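Uncharacterized protein (Bacillus thuringiensis serovar kurstaki, PDB 4XE7) is a ParM-type bacterial actin-like protein, which probably forms nucleotide-dependent cytoskeletal filaments that segregate plasmid DNA. Local coordinates at residues K113-D116 / K121-K124; R162-I167 / G196-E201; D350-L355 / R382-Q387; A233-G238 / M356-K361. All blocks are in the same frame, centred on the assembly; numbering follows the deposited sequence.

Contact 1: K113-D116 / K121-K124; sequences KTED and KNKK
E115 and D116 meet K121 and N122 in a polar contact within one loop. The loop runs from helix 95-98 to helix 123-140, and the contact lies just before the second of these helices. The amide nitrogen of N122 carries most of it. N122 ND2 gives a hydrogen bond to the backbone O of D116 at 2.7 Å. This bond is nearly straight, with an N-H...O angle of 165°, and the oxygen lies close to the amide plane. The donor itself stands above the carbonyl plane of D116. The same ND2 gives a second, more bent bond to E115 OE2 at 3.0 Å. It meets that oxygen from above the carboxylate plane. N122 OD1 also comes within 3.2 Å of E115 OE2, but both are acceptors and do not bond. K121 approaches the carboxylate across the side chain of E115, at about a right angle. K121 CE is the nearer atom, 3.2 Å from E115 OE2. The bend at chi4 (-44°) leaves K121 NZ further off, so its salt bridge to E115 OE2 is long, at 3.6 Å. The carboxylate of D116 points elsewhere, to a salt bridge with R162. The buried amide of N122 is held by two acceptors, while K121 stays exposed. An asparagine side chain thus bridges a main-chain carbonyl and a carboxylate in the loop leading into helix 123-140.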
# COMPACT_ATOMS: atom_id res chain seq x y z
N LYS A 113 -10.38 -0.76 -20.32
CA LYS A 113 -8.93 -0.60 -20.43
C LYS A 113 -8.51 0.77 -19.93
O LYS A 113 -8.82 1.79 -20.55
CB LYS A 113 -8.48 -0.83 -21.87
CG LYS A 113 -8.83 -2.22 -22.40
CD LYS A 113 -7.59 -3.09 -22.54
CE LYS A 113 -6.59 -2.48 -23.50
NZ LYS A 113 -7.16 -2.32 -24.87
N THR A 114 -7.81 0.77 -18.79
CA THR A 114 -7.50 1.97 -18.00
C THR A 114 -7.01 3.20 -18.78
O THR A 114 -6.40 3.08 -19.84
CB THR A 114 -6.43 1.64 -16.94
OG1 THR A 114 -5.31 1.01 -17.58
CG2 THR A 114 -7.00 0.69 -15.89
N GLU A 115 -7.28 4.38 -18.22
CA GLU A 115 -6.98 5.64 -18.90
C GLU A 115 -5.58 6.16 -18.61
O GLU A 115 -4.85 5.60 -17.80
CB GLU A 115 -7.99 6.72 -18.51
CG GLU A 115 -9.35 6.60 -19.17
CD GLU A 115 -10.25 7.78 -18.86
OE1 GLU A 115 -11.33 7.91 -19.47
OE2 GLU A 115 -9.88 8.59 -17.98
N ASP A 116 -5.22 7.24 -19.30
CA ASP A 116 -3.94 7.92 -19.12
C ASP A 116 -3.97 8.83 -17.89
O ASP A 116 -4.74 9.78 -17.85
CB ASP A 116 -3.60 8.73 -20.37
CG ASP A 116 -2.19 9.27 -20.35
OD1 ASP A 116 -1.33 8.67 -19.68
OD2 ASP A 116 -1.95 10.31 -21.01
N LYS A 121 -7.20 16.02 -18.99
CA LYS A 121 -8.48 15.78 -18.33
C LYS A 121 -8.31 15.00 -17.01
O LYS A 121 -9.11 15.15 -16.10
CB LYS A 121 -9.44 15.04 -19.27
CG LYS A 121 -9.23 13.53 -19.35
CD LYS A 121 -10.54 12.76 -19.51
CE LYS A 121 -10.28 11.26 -19.68
NZ LYS A 121 -9.16 10.95 -20.62
N ASN A 122 -7.27 14.17 -16.92
CA ASN A 122 -7.09 13.28 -15.78
C ASN A 122 -6.08 13.75 -14.73
O ASN A 122 -6.13 13.30 -13.57
CB ASN A 122 -6.65 11.88 -16.26
CG ASN A 122 -7.76 11.14 -16.99
OD1 ASN A 122 -8.94 11.38 -16.76
ND2 ASN A 122 -7.37 10.21 -17.85
N LYS A 123 -5.16 14.62 -15.13
CA LYS A 123 -3.97 14.87 -14.32
C LYS A 123 -4.30 15.39 -12.92
O LYS A 123 -3.63 15.00 -11.96
CB LYS A 123 -3.02 15.85 -15.02
CG LYS A 123 -3.59 17.25 -15.21
CD LYS A 123 -2.61 18.16 -15.92
CE LYS A 123 -3.15 19.58 -15.99
NZ LYS A 123 -2.12 20.54 -16.46
N LYS A 124 -5.32 16.25 -12.78
CA LYS A 124 -5.61 16.79 -11.46
C LYS A 124 -6.06 15.68 -10.49
O LYS A 124 -5.77 15.77 -9.30
CB LYS A 124 -6.64 17.92 -11.54
CG LYS A 124 -8.10 17.51 -11.53
CD LYS A 124 -8.99 18.77 -11.60
CE LYS A 124 -10.46 18.42 -11.66
NZ LYS A 124 -10.81 17.59 -12.84

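Contact 2: R162-I167 / G196-E201; sequences RGEEQI and GTMNVE
M198 of strand 188-200 packs against E164 and I167, in the first turn of helix 164-171. The strand enters the contact through T197, whose backbone is bonded to F150 and G152 of the neighbouring strand 145-154. M198 comes next and carries nearly all of the second segment's share. Its CB lies 3.7 Å from E164 CD, against the aliphatic stem and carboxylate of that residue. The two side chains run antiparallel alongside each other. M198 CG is 3.9 Å from E164 CB. The methionine chain then bends at chi2 (-67°) and again at chi3 (-71°). These bends bring the thioether end to I167, which it crosses at about a right angle. M198 CE lies 3.9 Å from I167 CG2, and M198 SD is 4.0 Å from the same methyl. The backbone O of M198 adds a polar link. One water donates to this O at 3.0 Å and to E164 OE1 at 2.7 Å. E164 OE1 is also hydrogen-bonded to the hydroxyl of Y159. Further on, N199 points its CB away from the helix, and its ND2 bonds to G152 O and S151 OG. The contact thus splits by chemistry. Methyl and thioether groups meet on the buried side at I167. On the more open side, the E164 carboxylate touches M198 CB by van der Waals contact, and its polar link to the strand backbone runs through the water.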
# COMPACT_ATOMS: atom_id res chain seq x y z
N ARG A 162 4.54 8.92 -23.32
CA ARG A 162 5.12 10.03 -22.58
C ARG A 162 6.62 10.20 -22.74
O ARG A 162 7.09 10.97 -23.58
CB ARG A 162 4.79 9.88 -21.10
CG ARG A 162 4.94 11.16 -20.29
CD ARG A 162 3.70 12.02 -20.44
NE ARG A 162 2.52 11.31 -19.97
CZ ARG A 162 1.28 11.79 -20.02
NH1 ARG A 162 1.06 13.00 -20.52
NH2 ARG A 162 0.27 11.07 -19.56
N GLY A 163 7.37 9.47 -21.92
CA GLY A 163 8.79 9.74 -21.71
C GLY A 163 9.00 10.14 -20.26
O GLY A 163 8.22 10.91 -19.71
N GLU A 164 10.04 9.60 -19.64
CA GLU A 164 10.31 9.85 -18.23
C GLU A 164 10.50 11.34 -17.95
O GLU A 164 10.07 11.85 -16.92
CB GLU A 164 11.54 9.07 -17.76
CG GLU A 164 11.36 7.54 -17.83
CD GLU A 164 12.56 6.77 -17.30
OE1 GLU A 164 12.53 5.52 -17.32
OE2 GLU A 164 13.54 7.41 -16.85
N GLU A 165 11.15 12.03 -18.88
CA GLU A 165 11.54 13.41 -18.65
C GLU A 165 10.34 14.34 -18.77
O GLU A 165 10.37 15.46 -18.25
CB GLU A 165 12.66 13.80 -19.62
CG GLU A 165 13.82 12.79 -19.56
CD GLU A 165 14.43 12.46 -20.91
OE1 GLU A 165 15.07 13.35 -21.52
OE2 GLU A 165 14.25 11.31 -21.37
N GLN A 166 9.29 13.86 -19.42
CA GLN A 166 8.02 14.59 -19.50
C GLN A 166 7.24 14.56 -18.19
O GLN A 166 6.65 15.56 -17.79
CB GLN A 166 7.15 14.03 -20.63
CG GLN A 166 7.66 14.36 -22.02
CD GLN A 166 8.80 13.46 -22.47
OE1 GLN A 166 9.84 13.36 -21.82
NE2 GLN A 166 8.60 12.78 -23.59
N ILE A 167 7.23 13.40 -17.54
CA ILE A 167 6.63 13.30 -16.22
C ILE A 167 7.35 14.24 -15.26
O ILE A 167 6.72 15.01 -14.53
CB ILE A 167 6.71 11.86 -15.67
CG1 ILE A 167 5.86 10.91 -16.52
CG2 ILE A 167 6.30 11.82 -14.20
CD1 ILE A 167 4.39 11.30 -16.59
N GLY A 196 14.79 14.67 -10.23
CA GLY A 196 14.13 13.43 -9.91
C GLY A 196 14.63 12.25 -10.70
O GLY A 196 15.55 12.37 -11.51
N THR A 197 14.02 11.10 -10.47
CA THR A 197 14.35 9.86 -11.15
C THR A 197 13.07 9.07 -11.41
O THR A 197 12.15 9.09 -10.59
CB THR A 197 15.32 8.98 -10.33
OG1 THR A 197 16.34 9.80 -9.74
CG2 THR A 197 15.96 7.92 -11.20
N MET A 198 13.01 8.35 -12.52
CA MET A 198 11.87 7.49 -12.76
C MET A 198 12.34 6.05 -12.79
O MET A 198 13.41 5.75 -13.32
CB MET A 198 11.16 7.87 -14.06
CG MET A 198 10.50 9.23 -14.01
SD MET A 198 9.11 9.31 -12.85
CE MET A 198 7.91 8.32 -13.73
N ASN A 199 11.55 5.16 -12.21
CA ASN A 199 11.99 3.79 -12.07
C ASN A 199 11.05 2.86 -12.84
O ASN A 199 9.97 3.28 -13.27
CB ASN A 199 12.03 3.39 -10.59
CG ASN A 199 12.85 4.37 -9.74
OD1 ASN A 199 14.08 4.32 -9.72
ND2 ASN A 199 12.15 5.28 -9.04
N VAL A 200 11.49 1.62 -13.01
CA VAL A 200 10.70 0.59 -13.67
C VAL A 200 9.64 0.05 -12.73
O VAL A 200 9.98 -0.73 -11.85
CB VAL A 200 11.57 -0.60 -14.13
CG1 VAL A 200 10.74 -1.60 -14.92
CG2 VAL A 200 12.78 -0.12 -14.91
N GLU A 201 8.38 0.43 -12.91
CA GLU A 201 7.33 -0.09 -12.04
C GLU A 201 7.28 -1.60 -12.22
O GLU A 201 7.47 -2.10 -13.32
CB GLU A 201 5.97 0.55 -12.34
CG GLU A 201 4.94 0.38 -11.23
CD GLU A 201 3.56 0.91 -11.60
OE1 GLU A 201 3.01 0.47 -12.63
OE2 GLU A 201 3.03 1.78 -10.86
O HOH W 1 13.74 3.83 -15.60

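Contact 3: D350-L355 / R382-Q387; sequences DQKASL and RDLKEQ
L384 reaches from the turn after helix 378-381 to K352 and L355 on helix 337-362. Its two methyl groups divide the work. CD2 touches the lysine, lying 3.7 Å from K352 CG. K352 NZ also comes to 4.0 Å of L384 CD2, because the lysine chain is bent at chi2 and chi4 and curls past the methyl. The other methyl, L384 CD1, faces L355 CD1 at 4.2 Å, a loose apolar contact. The link is therefore made by side-chain carbons, with a charged end at its border. K352 has its CG opposite the backbone N (chi1 -177°), which directs CG toward L384 CD2, and the two side chains meet at a slant. The nearby charge of D383 is not paired with it: K352 NZ and D383 OD2 are 6.9 Å apart. Any attraction between them would be weak.

Behind the first shell, the backbone fixes both partners. L355 N bonds to Q351 O at 2.8 Å within the regular helix. L384 sits in a helical turn of less regular bonding, where Q387 N bonds to L384 O at 2.8 Å. Further out, L355 O accepts a hydrogen bond from N367 ND2. Q351 NE2 bonds to S242 OG, at the start of strand 242-248, and D350 bonds to the hydroxyl of Y267. Helix 337-362 meets the sheet and the turn on adjacent sides, and L355 serves both. L355 and Q351 pack on strand 232-237, through N235 and L237, while L384 comes from the turn leading to strand 390-391.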
# COMPACT_ATOMS: atom_id res chain seq x y z
N ASP A 350 -3.53 -24.75 -2.50
CA ASP A 350 -4.00 -24.29 -3.80
C ASP A 350 -3.04 -23.28 -4.43
O ASP A 350 -2.76 -23.32 -5.63
CB ASP A 350 -5.40 -23.70 -3.68
CG ASP A 350 -6.44 -24.77 -3.43
OD1 ASP A 350 -6.17 -25.94 -3.79
OD2 ASP A 350 -7.52 -24.45 -2.88
N GLN A 351 -2.51 -22.38 -3.61
CA GLN A 351 -1.48 -21.48 -4.10
C GLN A 351 -0.22 -22.24 -4.50
O GLN A 351 0.45 -21.88 -5.47
CB GLN A 351 -1.16 -20.42 -3.06
CG GLN A 351 -2.21 -19.26 -3.04
CD GLN A 351 -2.11 -18.36 -4.29
OE1 GLN A 351 -1.28 -18.57 -5.16
NE2 GLN A 351 -2.98 -17.36 -4.37
N LYS A 352 0.13 -23.27 -3.73
CA LYS A 352 1.33 -24.06 -4.05
C LYS A 352 1.27 -24.60 -5.47
O LYS A 352 2.21 -24.44 -6.25
CB LYS A 352 1.50 -25.22 -3.06
CG LYS A 352 2.78 -26.01 -3.34
CD LYS A 352 2.64 -27.50 -3.02
CE LYS A 352 3.97 -28.24 -3.18
NZ LYS A 352 4.70 -28.46 -1.90
N ALA A 353 0.16 -25.24 -5.81
CA ALA A 353 -0.03 -25.80 -7.13
C ALA A 353 0.09 -24.71 -8.21
O ALA A 353 0.70 -24.92 -9.25
CB ALA A 353 -1.39 -26.49 -7.23
N SER A 354 -0.47 -23.54 -7.94
CA SER A 354 -0.41 -22.42 -8.88
C SER A 354 1.02 -21.86 -9.06
O SER A 354 1.49 -21.63 -10.19
CB SER A 354 -1.34 -21.30 -8.39
OG SER A 354 -1.09 -20.09 -9.08
N LEU A 355 1.68 -21.64 -7.93
CA LEU A 355 3.03 -21.07 -7.90
C LEU A 355 4.08 -22.00 -8.49
O LEU A 355 5.03 -21.56 -9.15
CB LEU A 355 3.42 -20.71 -6.47
CG LEU A 355 2.55 -19.64 -5.81
CD1 LEU A 355 2.82 -19.57 -4.34
CD2 LEU A 355 2.83 -18.31 -6.46
N ARG A 382 5.26 -20.86 3.89
CA ARG A 382 6.67 -20.83 4.33
C ARG A 382 7.41 -22.16 4.08
O ARG A 382 8.63 -22.17 3.99
CB ARG A 382 6.77 -20.47 5.81
CG ARG A 382 6.20 -21.51 6.70
CD ARG A 382 6.33 -21.10 8.13
NE ARG A 382 5.70 -22.07 9.01
CZ ARG A 382 5.66 -21.95 10.32
NH1 ARG A 382 6.22 -20.89 10.88
NH2 ARG A 382 5.07 -22.87 11.07
N ASP A 383 6.67 -23.26 3.96
CA ASP A 383 7.24 -24.54 3.53
C ASP A 383 7.94 -24.46 2.17
O ASP A 383 8.91 -25.18 1.92
CB ASP A 383 6.16 -25.63 3.45
CG ASP A 383 5.68 -26.10 4.81
OD1 ASP A 383 6.28 -25.72 5.84
OD2 ASP A 383 4.70 -26.87 4.85
N LEU A 384 7.45 -23.61 1.27
CA LEU A 384 8.05 -23.53 -0.07
C LEU A 384 9.45 -22.93 -0.02
O LEU A 384 10.20 -23.03 -1.00
CB LEU A 384 7.18 -22.72 -1.01
CG LEU A 384 5.83 -23.37 -1.30
CD1 LEU A 384 4.98 -22.39 -2.08
CD2 LEU A 384 6.03 -24.64 -2.09
N LYS A 385 9.80 -22.32 1.10
CA LYS A 385 11.16 -21.78 1.25
C LYS A 385 12.22 -22.87 1.12
O LYS A 385 13.39 -22.56 0.90
CB LYS A 385 11.32 -21.08 2.61
CG LYS A 385 10.60 -19.75 2.70
CD LYS A 385 11.35 -18.78 3.60
CE LYS A 385 10.84 -18.83 5.01
NZ LYS A 385 11.49 -17.75 5.82
N GLU A 386 11.82 -24.13 1.25
CA GLU A 386 12.76 -25.23 1.04
C GLU A 386 13.16 -25.35 -0.43
O GLU A 386 14.22 -25.87 -0.75
CB GLU A 386 12.16 -26.56 1.53
CG GLU A 386 12.43 -26.85 2.98
CD GLU A 386 13.92 -26.99 3.28
OE1 GLU A 386 14.58 -25.97 3.56
OE2 GLU A 386 14.42 -28.14 3.25
N GLN A 387 12.30 -24.87 -1.32
CA GLN A 387 12.65 -24.81 -2.74
C GLN A 387 13.72 -23.74 -2.94
O GLN A 387 13.51 -22.60 -2.53
CB GLN A 387 11.42 -24.50 -3.58
CG GLN A 387 10.22 -25.40 -3.31
CD GLN A 387 10.53 -26.85 -3.64
OE1 GLN A 387 11.32 -27.13 -4.53
NE2 GLN A 387 9.91 -27.77 -2.90

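Contact 4: A233-G238 / M356-K361; sequences AINDLG and MKFWFK
The contact of A233 and N235 with F358 packs helix 337-362 on the five-stranded sheet of one actin-like domain. Strand 232-237 is the middle strand of that sheet, flanked by strands 242-248 and 366-370. The sequence D236-L237-G238 at its end is consistent with the start of a phosphate-binding loop, as in other actin-like proteins, although this structure is the apo form. A233 and N235 are two residues apart on the strand, and both direct their CB toward the helix. F358 carries the other side. Its CG lies opposite the backbone N (chi1 -167°), which drops the ring toward the sheet. The A233 methyl meets the ring at F358 CE2, 3.8 Å away, and at CD2, 4.0 Å away. N235 OD1 reaches the same two ring carbons, 3.4 Å from F358 CD2. The approach is oblique for both, and the amide plane of N235 stands almost perpendicular to the ring, at 85°. F358 also touches N244 and F246 of strand 242-248, so the ring spans more than one strand.

The amide of N235 is buried but well supplied with partners. OD1 accepts a hydrogen bond from N244 ND2, and ND2 gives one to I368 O. These bonds tie strand 232-237 to both of its neighbours and fix the rotation of the amide. The oxygen beside F358 is in close contact with the ring, while its hydrogen bonding is met by N244. What results is mainly apolar packing of helix on sheet, with a buried amide that has its hydrogen-bond partners.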
# COMPACT_ATOMS: atom_id res chain seq x y z
N ALA A 233 10.05 -14.13 -10.91
CA ALA A 233 8.61 -14.18 -10.92
C ALA A 233 8.13 -13.48 -9.66
O ALA A 233 8.60 -13.78 -8.56
CB ALA A 233 8.09 -15.63 -10.99
N ILE A 234 7.25 -12.50 -9.81
CA ILE A 234 6.63 -11.89 -8.65
C ILE A 234 5.14 -12.19 -8.64
O ILE A 234 4.38 -11.75 -9.51
CB ILE A 234 6.86 -10.37 -8.59
CG1 ILE A 234 8.36 -10.07 -8.67
CG2 ILE A 234 6.29 -9.82 -7.30
CD1 ILE A 234 8.72 -8.59 -8.69
N ASN A 235 4.74 -12.97 -7.65
CA ASN A 235 3.35 -13.36 -7.53
C ASN A 235 2.67 -12.56 -6.42
O ASN A 235 3.00 -12.71 -5.24
CB ASN A 235 3.26 -14.86 -7.29
CG ASN A 235 3.99 -15.66 -8.35
OD1 ASN A 235 3.41 -16.00 -9.39
ND2 ASN A 235 5.27 -15.95 -8.11
N ASP A 236 1.75 -11.69 -6.82
CA ASP A 236 1.03 -10.83 -5.89
C ASP A 236 -0.28 -11.52 -5.47
O ASP A 236 -1.23 -11.58 -6.27
CB ASP A 236 0.75 -9.47 -6.55
CG ASP A 236 0.27 -8.41 -5.56
OD1 ASP A 236 0.19 -7.23 -5.96
OD2 ASP A 236 -0.02 -8.74 -4.38
N LEU A 237 -0.33 -12.01 -4.23
CA LEU A 237 -1.49 -12.78 -3.74
C LEU A 237 -2.49 -11.87 -3.02
O LEU A 237 -2.22 -11.40 -1.91
CB LEU A 237 -1.03 -13.90 -2.80
CG LEU A 237 0.18 -14.66 -3.32
CD1 LEU A 237 0.56 -15.82 -2.40
CD2 LEU A 237 -0.11 -15.16 -4.74
N GLY A 238 -3.63 -11.61 -3.65
CA GLY A 238 -4.60 -10.67 -3.12
C GLY A 238 -5.89 -11.29 -2.59
O GLY A 238 -6.00 -12.51 -2.50
N MET A 356 3.92 -23.30 -8.23
CA MET A 356 4.88 -24.27 -8.79
C MET A 356 4.71 -24.35 -10.30
O MET A 356 5.68 -24.33 -11.05
CB MET A 356 4.73 -25.65 -8.13
CG MET A 356 5.19 -25.66 -6.65
SD MET A 356 6.98 -25.40 -6.37
CE MET A 356 7.61 -27.05 -6.68
N LYS A 357 3.46 -24.37 -10.76
CA LYS A 357 3.21 -24.38 -12.20
C LYS A 357 3.78 -23.12 -12.90
O LYS A 357 4.37 -23.21 -13.98
CB LYS A 357 1.70 -24.53 -12.44
CG LYS A 357 1.25 -24.37 -13.86
CD LYS A 357 -0.24 -24.66 -14.01
CE LYS A 357 -0.59 -26.06 -13.54
NZ LYS A 357 -0.38 -27.06 -14.63
N PHE A 358 3.63 -21.96 -12.28
CA PHE A 358 4.13 -20.73 -12.87
C PHE A 358 5.65 -20.75 -12.90
O PHE A 358 6.26 -20.20 -13.80
CB PHE A 358 3.65 -19.49 -12.11
CG PHE A 358 3.88 -18.20 -12.85
CD1 PHE A 358 3.29 -17.99 -14.08
CD2 PHE A 358 4.69 -17.19 -12.32
CE1 PHE A 358 3.47 -16.80 -14.77
CE2 PHE A 358 4.87 -15.99 -13.01
CZ PHE A 358 4.27 -15.80 -14.24
N TRP A 359 6.25 -21.34 -11.86
CA TRP A 359 7.69 -21.45 -11.80
C TRP A 359 8.21 -22.26 -12.99
O TRP A 359 9.19 -21.87 -13.62
CB TRP A 359 8.10 -22.08 -10.48
CG TRP A 359 9.49 -21.77 -10.00
CD1 TRP A 359 10.50 -21.17 -10.70
CD2 TRP A 359 9.99 -22.03 -8.70
NE1 TRP A 359 11.62 -21.06 -9.91
CE2 TRP A 359 11.33 -21.59 -8.67
CE3 TRP A 359 9.44 -22.61 -7.54
CZ2 TRP A 359 12.13 -21.68 -7.52
CZ3 TRP A 359 10.25 -22.72 -6.41
CH2 TRP A 359 11.57 -22.26 -6.41
N PHE A 360 7.55 -23.38 -13.31
CA PHE A 360 8.01 -24.21 -14.42
C PHE A 360 7.68 -23.55 -15.76
O PHE A 360 8.45 -23.68 -16.70
CB PHE A 360 7.39 -25.60 -14.37
CG PHE A 360 7.87 -26.44 -13.24
CD1 PHE A 360 9.20 -26.84 -13.19
CD2 PHE A 360 7.02 -26.79 -12.20
CE1 PHE A 360 9.66 -27.60 -12.14
CE2 PHE A 360 7.46 -27.53 -11.15
CZ PHE A 360 8.79 -27.95 -11.11
N LYS A 361 6.56 -22.86 -15.85
CA LYS A 361 6.22 -22.20 -17.12
C LYS A 361 7.21 -21.09 -17.48
O LYS A 361 7.56 -20.90 -18.65
CB LYS A 361 4.80 -21.67 -17.08
CG LYS A 361 3.77 -22.78 -17.26
CD LYS A 361 2.37 -22.23 -17.48
CE LYS A 361 1.39 -23.34 -17.82
NZ LYS A 361 0.04 -22.77 -18.08

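Overall arrangement
Contacts 1 and 2 lie in one region of the chain, with centres about 17 Å apart. The salt bridge between D116 and R162 joins them directly. Both are only partly buried, but contact 1 is hydrogen-bonded and charged, whereas contact 2 mixes methionine and isoleucine packing with a carboxylate and a bridging water. Contacts 3 and 4 are buried and mainly apolar, with a lysine at the border of contact 3 and an asparagine amide in contact 4. Their centres are about 9 Å apart, and both use helix 337-362, contact 3 toward a turn and contact 4 toward the sheet. Q387 packs on W359 between them. Contacts 1 and 3 are furthest apart, at about 38 Å between centres.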